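Local coordinates for mandelate racemase/muconate lactonizing protein (Thermobispora bispora, PDB 3VC5) that probably catalyses the magnesium-dependent dehydration of D-glucarate to 5-dehydro-4-deoxy-D-glucarate, as a member of the enolase superfamily, at residues 169-174 against 193-198. Residues are numbered along the deposited sequence; the frame is centred on the assembly and turned at random.
Sequences FYKWAG and VAQARL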
loop_
_atom_site.group_PDB
_atom_site.type_symbol
_atom_site.label_atom_id
_atom_site.label_comp_id
_atom_site.label_asym_id
_atom_site.label_seq_id
_atom_site.Cartn_x
_atom_site.Cartn_y
_atom_site.Cartn_z
ATOM N N PHE A 169 32.843 3.490 -5.582
ATOM C CA PHE A 169 33.266 2.247 -6.189
ATOM C C PHE A 169 34.767 2.211 -6.282
ATOM O O PHE A 169 35.389 3.220 -6.625
ATOM C CB PHE A 169 32.790 2.154 -7.635
ATOM C CG PHE A 169 31.300 1.909 -7.795
ATOM C CD1 PHE A 169 30.387 2.950 -7.686
ATOM C CD2 PHE A 169 30.828 0.632 -8.087
ATOM C CE1 PHE A 169 28.998 2.726 -7.866
ATOM C CE2 PHE A 169 29.434 0.385 -8.252
ATOM C CZ PHE A 169 28.531 1.420 -8.134
ATOM N N TYR A 170 35.339 1.034 -6.076
ATOM C CA TYR A 170 36.670 0.788 -6.603
ATOM C C TYR A 170 36.570 0.842 -8.124
ATOM O O TYR A 170 35.567 0.414 -8.703
ATOM C CB TYR A 170 37.198 -0.567 -6.145
ATOM C CG TYR A 170 37.380 -0.689 -4.660
ATOM C CD1 TYR A 170 38.503 -0.139 -4.026
ATOM C CD2 TYR A 170 36.474 -1.405 -3.888
ATOM C CE1 TYR A 170 38.687 -0.271 -2.667
ATOM C CE2 TYR A 170 36.660 -1.556 -2.521
ATOM C CZ TYR A 170 37.775 -0.988 -1.915
ATOM O OH TYR A 170 37.970 -1.136 -0.557
ATOM N N LYS A 171 37.553 1.459 -8.774
ATOM C CA LYS A 171 37.523 1.551 -10.226
ATOM C C LYS A 171 38.898 1.694 -10.836
ATOM O O LYS A 171 39.821 2.201 -10.193
ATOM C CB LYS A 171 36.645 2.732 -10.658
ATOM C CG LYS A 171 37.215 4.107 -10.214
ATOM C CD LYS A 171 36.298 5.280 -10.606
ATOM C CE LYS A 171 36.212 5.479 -12.135
ATOM N NZ LYS A 171 37.550 5.852 -12.771
ATOM N N TRP A 172 39.039 1.219 -12.070
ATOM C CA TRP A 172 40.258 1.464 -12.832
ATOM C C TRP A 172 40.270 2.934 -13.244
ATOM O O TRP A 172 39.243 3.614 -13.130
ATOM C CB TRP A 172 40.319 0.567 -14.060
ATOM C CG TRP A 172 40.281 -0.887 -13.729
ATOM C CD1 TRP A 172 40.762 -1.490 -12.589
ATOM C CD2 TRP A 172 39.770 -1.937 -14.556
ATOM N NE1 TRP A 172 40.553 -2.858 -12.657
ATOM C CE2 TRP A 172 39.956 -3.156 -13.857
ATOM C CE3 TRP A 172 39.172 -1.970 -15.820
ATOM C CZ2 TRP A 172 39.557 -4.387 -14.380
ATOM C CZ3 TRP A 172 38.788 -3.199 -16.343
ATOM C CH2 TRP A 172 38.979 -4.390 -15.618
ATOM N N ALA A 173 41.411 3.422 -13.739
ATOM C CA ALA A 173 41.524 4.815 -14.160
ATOM C C ALA A 173 40.659 5.055 -15.403
ATOM O O ALA A 173 40.191 6.176 -15.646
ATOM C CB ALA A 173 42.966 5.139 -14.456
ATOM N N GLY A 174 40.451 4.000 -16.191
ATOM C CA GLY A 174 39.643 4.097 -17.425
ATOM C C GLY A 174 39.411 2.696 -17.942
ATOM O O GLY A 174 39.973 1.733 -17.394
ATOM N N VAL A 193 38.938 7.285 -0.332
ATOM C CA VAL A 193 38.753 8.536 0.374
ATOM C C VAL A 193 38.856 9.715 -0.612
ATOM O O VAL A 193 38.079 10.659 -0.513
ATOM C CB VAL A 193 39.750 8.700 1.553
ATOM C CG1 VAL A 193 39.678 10.116 2.127
ATOM C CG2 VAL A 193 39.440 7.695 2.645
ATOM N N ALA A 194 39.793 9.673 -1.556
ATOM C CA ALA A 194 39.923 10.788 -2.500
ATOM C C ALA A 194 38.660 10.904 -3.362
ATOM O O ALA A 194 38.182 12.015 -3.640
ATOM C CB ALA A 194 41.152 10.629 -3.377
ATOM N N GLN A 195 38.134 9.749 -3.784
ATOM C CA GLN A 195 36.915 9.716 -4.585
ATOM C C GLN A 195 35.738 10.314 -3.798
ATOM O O GLN A 195 34.932 11.088 -4.341
ATOM C CB GLN A 195 36.605 8.276 -5.002
ATOM C CG GLN A 195 35.433 8.122 -5.984
ATOM C CD GLN A 195 35.143 6.659 -6.201
ATOM O OE1 GLN A 195 35.917 5.944 -6.859
ATOM N NE2 GLN A 195 34.081 6.189 -5.603
ATOM N N ALA A 196 35.624 9.933 -2.529
ATOM C CA ALA A 196 34.638 10.518 -1.626
ATOM C C ALA A 196 34.747 12.061 -1.566
ATOM O O ALA A 196 33.729 12.764 -1.630
ATOM C CB ALA A 196 34.786 9.931 -0.228
ATOM N N ARG A 197 35.965 12.577 -1.394
ATOM C CA ARG A 197 36.169 14.033 -1.334
ATOM C C ARG A 197 35.659 14.689 -2.609
ATOM O O ARG A 197 35.033 15.754 -2.571
ATOM C CB ARG A 197 37.644 14.377 -1.141
ATOM C CG ARG A 197 38.185 14.033 0.232
ATOM C CD ARG A 197 39.524 14.712 0.472
ATOM N NE ARG A 197 40.244 14.029 1.543
ATOM C CZ ARG A 197 39.956 14.165 2.836
ATOM N NH1 ARG A 197 38.956 14.960 3.210
ATOM N NH2 ARG A 197 40.657 13.504 3.752
ATOM N N LEU A 198 35.949 14.050 -3.735
ATOM C CA LEU A 198 35.535 14.558 -5.031
ATOM C C LEU A 198 33.991 14.603 -5.128
ATOM O O LEU A 198 33.416 15.663 -5.385
ATOM C CB LEU A 198 36.154 13.702 -6.142
ATOM C CG LEU A 198 36.047 14.110 -7.614
ATOM C CD1 LEU A 198 36.935 13.240 -8.491
ATOM C CD2 LEU A 198 34.623 14.042 -8.090
#
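In the barrel domain of this enolase-superfamily enzyme, the loop that follows strand 161-169 meets helix 189-203, the next barrel helix, through Phe169, Lys171 and Gln195. Gln195 CG lies anti to the backbone N (chi1 -173°). The chain stays extended beyond it and carries the amide to the backbone of Phe169. The orientation of this amide is doubtful; as modelled, Gln195 OE1 is 2.8 Å from Phe169 O, and Gln195 NE2 is 3.0 Å from Phe169 N. The aliphatic part of Lys171 passes the same amide end, with Lys171 CD 3.8 Å from the atom modelled as Gln195 OE1. Two turns near the end of the Lys171 chain (chi3 -67°, chi4 -63°) fold its ammonium back toward the backbone. Lys171 NZ donates a hydrogen bond to Trp172 O at 2.8 Å. NZ also forms a salt bridge with Asp181 and a hydrogen bond to Gly184 O, so the buried ammonium has several partners. An alanine in place of Gln195 would probably leave the polar backbone atoms of Phe169 without this nearby amide and open a gap beside the Lys171 chain. The Phe169 ring leads away from the helix, stacks on Tyr167 and lies near Lys211, the predicted proton acceptor, and a bound phosphate. Gln195 also touches Leu168 and Trp370, while Tyr170 packs on helix 217-230 and strand 208-211.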